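Local coordinates for protein SAP-like pentraxin (Limulus polyphemus, PDB 3FLP) that acts as a calcium-dependent, sugar-binding lectin of the pentraxin family, assembling into cyclic heptamers that stack in pairs, at the interface of chains A and B and the interface of chains A and C. Coordinates in Å, arbitrary orientation; residue numbers count along the deposited sequence, not the author numbering. Chains: chain A/B/C, SAP-like pentraxin.

Contact 1 joins chains A and B through an asymmetric patch, as expected between neighbours round a cyclic ring, whereas contact 2 belongs to a two-fold symmetric interface between chains A and C, as expected between two stacked rings. The C-alpha centres of contact 1 and contact 2 lie about 22 Å apart. Strand 207-211 links them: its end, A:Ile211, leads into A:His213 at contact 1, while the same strand of chain C supplies the pairing edge at contact 2. One C-terminal stretch of the chain therefore serves both the ring contact and the stacking contact, consistent with the doubly stacked heptamer, fourteen copies in all.

Contact 1: the interface of chains A and B. Residues chain A 8, 211-213, 217; chain B 169, 171, 190, 192.
Beyond strand 207-211 of chain A the backbone leaves the extended course at A:His213, whose amide N faces chain B and hydrogen bonds to B:Glu171 OE2 at 3.0 Å. This is a subunit-to-subunit patch of the pentraxin ring. B:Glu171 OE2 takes a second bond from A:His213 ND1, at 2.8 Å, so that backbone and imidazole of one residue both donate to it. Both donors come from one face of the carboxylate: the amide on the syn side, ND1 from above the plane. Seen from the histidine, OE2 lies in the ring plane, and ring and carboxylate are turned 68° apart. With CG beside its own backbone N (chi1 -63°), the ring brings ND1 to the oxygen that the amide also holds. A:Lys8 extends tip to tip toward B:Glu171 OE2, its NZ 3.4 Å away in a salt bridge with a weak hydrogen bond; water 1, 2.9 Å from NZ, also bridges to OE2. This ammonium would be expected to favour an ionised carboxylate. The five-membered ring of B:Trp169 presents CD1 over one face of the A:His213 imidazole, offset toward its rim, the rings edge to face at 71°. B:Asn192 CB and CG sit above the CE1/NE2 side of that same face, CG 3.6 Å from A:His213 CE1. The indole B:Trp169 NE1 donates to the C-terminal carboxylate oxygen A:Leu217 O at 3.0 Å, with the acceptor in the indole plane.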
ATOM      1  N   LYS A   8     -15.101  14.709  30.899  1.00  6.76           N
ATOM      2  CA  LYS A   8     -16.377  15.122  31.452  1.00  7.14           C
ATOM      3  C   LYS A   8     -16.191  15.879  32.763  1.00  7.47           C
ATOM      4  O   LYS A   8     -15.155  15.776  33.425  1.00  7.45           O
ATOM      5  CB  LYS A   8     -17.282  13.899  31.684  1.00  4.66           C
ATOM      6  CG  LYS A   8     -16.942  13.106  32.937  1.00  5.34           C
ATOM      7  CD  LYS A   8     -17.912  11.952  33.168  1.00  3.83           C
ATOM      8  CE  LYS A   8     -17.474  11.119  34.370  1.00  3.75           C
ATOM      9  NZ  LYS A   8     -18.387   9.969  34.607  1.00  5.89           N
ATOM     10  N   ILE A 211     -13.732  11.140  32.941  1.00  9.52           N
ATOM     11  CA  ILE A 211     -13.938  10.697  31.569  1.00  9.57           C
ATOM     12  C   ILE A 211     -15.365  10.202  31.344  1.00 10.99           C
ATOM     13  O   ILE A 211     -15.927   9.477  32.168  1.00 10.55           O
ATOM     14  CB  ILE A 211     -12.957   9.547  31.214  1.00 10.38           C
ATOM     15  CG1 ILE A 211     -11.512  10.060  31.259  1.00 10.21           C
ATOM     16  CG2 ILE A 211     -13.282   8.978  29.826  1.00  8.51           C
ATOM     17  CD1 ILE A 211     -11.193  11.112  30.192  1.00 10.62           C
ATOM     18  N   SER A 212     -15.948  10.605  30.220  1.00 10.33           N
ATOM     19  CA  SER A 212     -17.293  10.181  29.866  1.00  9.06           C
ATOM     20  C   SER A 212     -17.241   8.889  29.060  1.00  8.78           C
ATOM     21  O   SER A 212     -16.454   8.772  28.126  1.00 10.18           O
ATOM     22  CB  SER A 212     -17.979  11.252  29.032  1.00  6.89           C
ATOM     23  OG  SER A 212     -19.008  10.673  28.257  1.00  6.76           O
ATOM     24  N   HIS A 213     -18.080   7.923  29.422  1.00  9.91           N
ATOM     25  CA  HIS A 213     -18.128   6.652  28.706  1.00 10.56           C
ATOM     26  C   HIS A 213     -19.432   6.490  27.937  1.00 11.17           C
ATOM     27  O   HIS A 213     -19.898   5.374  27.715  1.00 12.90           O
ATOM     28  CB  HIS A 213     -17.938   5.479  29.674  1.00  9.55           C
ATOM     29  CG  HIS A 213     -16.604   5.486  30.352  1.00 11.11           C
ATOM     30  ND1 HIS A 213     -16.379   6.145  31.542  1.00 10.98           N
ATOM     31  CD2 HIS A 213     -15.402   5.006  29.954  1.00  9.84           C
ATOM     32  CE1 HIS A 213     -15.094   6.073  31.846  1.00 10.54           C
ATOM     33  NE2 HIS A 213     -14.479   5.389  30.898  1.00 11.71           N
ATOM     34  N   LEU A 217     -16.117   3.100  25.644  1.00 16.12           N
ATOM     35  CA  LEU A 217     -15.994   2.389  26.911  1.00 16.25           C
ATOM     36  C   LEU A 217     -14.536   2.350  27.347  1.00 16.94           C
ATOM     37  O   LEU A 217     -14.275   2.200  28.561  1.00 16.13           O
ATOM     38  CB  LEU A 217     -16.544   0.960  26.786  1.00 13.66           C
ATOM     39  CG  LEU A 217     -18.053   0.830  26.539  1.00 13.39           C
ATOM     40  CD1 LEU A 217     -18.451  -0.630  26.622  1.00 12.47           C
ATOM     41  CD2 LEU A 217     -18.827   1.638  27.579  1.00 12.36           C
ATOM     42  OXT LEU A 217     -13.680   2.478  26.451  1.00 19.08           O
TER
ATOM     43  N   TRP B 169     -16.597  -0.316  35.676  1.00  6.97           N
ATOM     44  CA  TRP B 169     -16.732   1.111  35.365  1.00  7.32           C
ATOM     45  C   TRP B 169     -17.580   1.766  36.456  1.00  8.02           C
ATOM     46  O   TRP B 169     -18.433   1.113  37.056  1.00  4.85           O
ATOM     47  CB  TRP B 169     -17.459   1.319  34.033  1.00  8.64           C
ATOM     48  CG  TRP B 169     -16.758   0.827  32.799  1.00  8.26           C
ATOM     49  CD1 TRP B 169     -16.004   1.569  31.934  1.00  6.64           C
ATOM     50  CD2 TRP B 169     -16.824  -0.495  32.243  1.00  6.52           C
ATOM     51  NE1 TRP B 169     -15.604   0.795  30.868  1.00  7.68           N
ATOM     52  CE2 TRP B 169     -16.093  -0.477  31.033  1.00  6.38           C
ATOM     53  CE3 TRP B 169     -17.434  -1.691  32.649  1.00  6.46           C
ATOM     54  CZ2 TRP B 169     -15.952  -1.608  30.223  1.00  4.49           C
ATOM     55  CZ3 TRP B 169     -17.297  -2.824  31.840  1.00  5.10           C
ATOM     56  CH2 TRP B 169     -16.560  -2.770  30.641  1.00  7.30           C
ATOM     57  N   GLU B 171     -19.884   3.797  36.020  1.00 10.28           N
ATOM     58  CA  GLU B 171     -21.019   4.314  35.265  1.00 10.46           C
ATOM     59  C   GLU B 171     -21.991   3.159  35.069  1.00  9.92           C
ATOM     60  O   GLU B 171     -21.616   2.005  35.255  1.00  8.26           O
ATOM     61  CB  GLU B 171     -20.563   4.833  33.897  1.00 12.49           C
ATOM     62  CG  GLU B 171     -19.685   6.073  33.960  1.00 16.61           C
ATOM     63  CD  GLU B 171     -19.748   6.891  32.683  1.00 18.48           C
ATOM     64  OE1 GLU B 171     -20.847   6.981  32.104  1.00 21.02           O
ATOM     65  OE2 GLU B 171     -18.713   7.457  32.266  1.00 20.37           O
ATOM     66  N   ARG B 190     -12.011  -1.996  28.440  1.00 12.23           N
ATOM     67  CA  ARG B 190     -11.354  -2.076  29.737  1.00 13.48           C
ATOM     68  C   ARG B 190     -12.036  -1.094  30.688  1.00 12.65           C
ATOM     69  O   ARG B 190     -12.201   0.077  30.359  1.00 11.39           O
ATOM     70  CB  ARG B 190      -9.873  -1.723  29.593  1.00 14.96           C
ATOM     71  CG  ARG B 190      -9.145  -2.541  28.531  1.00 18.84           C
ATOM     72  CD  ARG B 190      -7.696  -2.094  28.385  1.00 22.70           C
ATOM     73  NE  ARG B 190      -6.948  -2.908  27.428  1.00 25.98           N
ATOM     74  CZ  ARG B 190      -6.999  -2.768  26.106  1.00 27.69           C
ATOM     75  NH1 ARG B 190      -7.768  -1.836  25.553  1.00 27.99           N
ATOM     76  NH2 ARG B 190      -6.275  -3.563  25.329  1.00 27.48           N
ATOM     77  N   ASN B 192     -12.793   1.545  33.699  1.00  8.91           N
ATOM     78  CA  ASN B 192     -12.014   2.692  34.164  1.00  9.42           C
ATOM     79  C   ASN B 192     -11.718   2.604  35.661  1.00  8.95           C
ATOM     80  O   ASN B 192     -10.827   3.283  36.158  1.00  7.61           O
ATOM     81  CB  ASN B 192     -12.751   4.007  33.849  1.00  7.48           C
ATOM     82  CG  ASN B 192     -13.979   4.221  34.724  1.00  6.62           C
ATOM     83  OD1 ASN B 192     -14.867   3.377  34.790  1.00  5.29           O
ATOM     84  ND2 ASN B 192     -14.030   5.360  35.398  1.00  7.84           N
TER
HETATM   85  O   HOH W   1     -16.695   7.564  34.809  1.00 10.17           O

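Contact 2: the interface of chains A and C. Residues chain A 200-203; chain C 207-210.
A:Phe201 and C:Val209, which bury the most surface in this patch, face one another as an antiparallel bridge pair and exchange two backbone hydrogen bonds. C:Val209 N donates to A:Phe201 O at 2.8 Å, and A:Phe201 N returns a bond to C:Val209 O at 3.1 Å. Their side chains lie side by side and point the same way, out of one face of the pairing. The CB of C:Val209 sits over the A:Phe201 phenyl face, 3.9 Å from the ring centroid and displaced toward the rim, a CH-pi contact. Both methyls lie on that same side of the ring plane, near the CE1 and CZ rim: A:Phe201 CE1 is 3.6 Å from C:Val209 CG2, and A:Phe201 CZ is 3.8 Å from C:Val209 CG1. The valine torsion, with CG1 anti to the backbone N (chi1 -176°), spreads the two methyls along this rim; on the phenylalanine, CG stands between its backbone N and carbonyl carbon (chi1 57°), which places the ring beside the partner strand with a face toward C:Val209.

A:Ser200, the next in buried surface, flanks the end of the pairing, its OG 3.7 Å from C:Gly210 CA. At the other end A:Ala203 N donates to C:Val207 O at 3.0 Å, a nearly straight bond (172° at H). Between the A:Phe201–C:Val209 and A:Ala203–C:Val207 bridges, A:Val202 and C:Ile208 form the central one and meet on the opposite face, with CG2 of the valine 4.1 Å from CG1 of the isoleucine.

Strand 201-204 of A thus continues onto strand 207-211 of C as an intermolecular antiparallel sheet. Two-fold symmetry repeats the pairing with the chains exchanged, and it probably helps to fasten one heptameric ring to the other in the double stack.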
ATOM      1  N   SER A 200     -10.502  27.740  27.316  1.00 10.99           N
ATOM      2  CA  SER A 200     -10.276  27.787  28.756  1.00 11.52           C
ATOM      3  C   SER A 200     -11.466  28.172  29.614  1.00  9.63           C
ATOM      4  O   SER A 200     -12.257  29.042  29.255  1.00 10.28           O
ATOM      5  CB  SER A 200      -9.135  28.765  29.054  1.00 12.43           C
ATOM      6  OG  SER A 200      -7.969  28.388  28.349  1.00 15.87           O
ATOM      7  N   PHE A 201     -11.572  27.528  30.766  1.00  8.53           N
ATOM      8  CA  PHE A 201     -12.645  27.820  31.700  1.00  7.39           C
ATOM      9  C   PHE A 201     -12.190  27.609  33.133  1.00  7.51           C
ATOM     10  O   PHE A 201     -11.313  26.783  33.406  1.00  7.04           O
ATOM     11  CB  PHE A 201     -13.874  26.960  31.388  1.00  7.54           C
ATOM     12  CG  PHE A 201     -13.618  25.475  31.399  1.00  7.56           C
ATOM     13  CD1 PHE A 201     -13.628  24.757  32.594  1.00  7.65           C
ATOM     14  CD2 PHE A 201     -13.403  24.788  30.207  1.00  8.05           C
ATOM     15  CE1 PHE A 201     -13.434  23.370  32.604  1.00  9.26           C
ATOM     16  CE2 PHE A 201     -13.209  23.404  30.203  1.00  9.80           C
ATOM     17  CZ  PHE A 201     -13.225  22.692  31.405  1.00  7.71           C
ATOM     18  N   VAL A 202     -12.763  28.386  34.040  1.00  8.12           N
ATOM     19  CA  VAL A 202     -12.447  28.280  35.450  1.00  9.97           C
ATOM     20  C   VAL A 202     -13.339  27.193  36.039  1.00 11.89           C
ATOM     21  O   VAL A 202     -14.529  27.129  35.732  1.00 13.07           O
ATOM     22  CB  VAL A 202     -12.732  29.607  36.177  1.00 10.85           C
ATOM     23  CG1 VAL A 202     -12.466  29.463  37.662  1.00 12.73           C
ATOM     24  CG2 VAL A 202     -11.859  30.699  35.613  1.00 13.25           C
ATOM     25  N   ALA A 203     -12.762  26.326  36.862  1.00 12.71           N
ATOM     26  CA  ALA A 203     -13.522  25.261  37.512  1.00 13.39           C
ATOM     27  C   ALA A 203     -13.573  25.649  38.984  1.00 15.13           C
ATOM     28  O   ALA A 203     -12.542  25.981  39.575  1.00 16.93           O
ATOM     29  CB  ALA A 203     -12.821  23.925  37.338  1.00 11.90           C
TER
ATOM     30  N   VAL C 207      -9.172  27.067  39.776  1.00  9.88           N
ATOM     31  CA  VAL C 207      -8.100  26.635  38.888  1.00  8.95           C
ATOM     32  C   VAL C 207      -8.650  26.821  37.475  1.00  8.11           C
ATOM     33  O   VAL C 207      -9.863  26.790  37.267  1.00  6.45           O
ATOM     34  CB  VAL C 207      -7.673  25.153  39.111  1.00  8.76           C
ATOM     35  CG1 VAL C 207      -6.978  25.020  40.465  1.00 10.40           C
ATOM     36  CG2 VAL C 207      -8.884  24.217  39.021  1.00  8.68           C
ATOM     37  N   ILE C 208      -7.759  27.032  36.512  1.00  7.95           N
ATOM     38  CA  ILE C 208      -8.171  27.250  35.135  1.00  8.07           C
ATOM     39  C   ILE C 208      -7.794  26.075  34.243  1.00  8.30           C
ATOM     40  O   ILE C 208      -6.630  25.659  34.193  1.00  8.99           O
ATOM     41  CB  ILE C 208      -7.529  28.546  34.586  1.00  9.13           C
ATOM     42  CG1 ILE C 208      -7.892  29.718  35.505  1.00 10.26           C
ATOM     43  CG2 ILE C 208      -8.020  28.828  33.174  1.00  7.57           C
ATOM     44  CD1 ILE C 208      -7.232  31.033  35.128  1.00 12.00           C
ATOM     45  N   VAL C 209      -8.788  25.536  33.546  1.00  7.61           N
ATOM     46  CA  VAL C 209      -8.571  24.412  32.648  1.00  6.98           C
ATOM     47  C   VAL C 209      -8.306  24.951  31.239  1.00  8.45           C
ATOM     48  O   VAL C 209      -9.112  25.702  30.682  1.00  8.30           O
ATOM     49  CB  VAL C 209      -9.801  23.468  32.620  1.00  6.92           C
ATOM     50  CG1 VAL C 209      -9.506  22.241  31.741  1.00  2.91           C
ATOM     51  CG2 VAL C 209     -10.165  23.040  34.052  1.00  2.80           C
ATOM     52  N   GLY C 210      -7.164  24.571  30.674  1.00  8.79           N
ATOM     53  CA  GLY C 210      -6.799  25.028  29.346  1.00  7.64           C
ATOM     54  C   GLY C 210      -5.914  24.030  28.626  1.00  9.43           C
ATOM     55  O   GLY C 210      -5.916  22.838  28.945  1.00 10.51           O
TER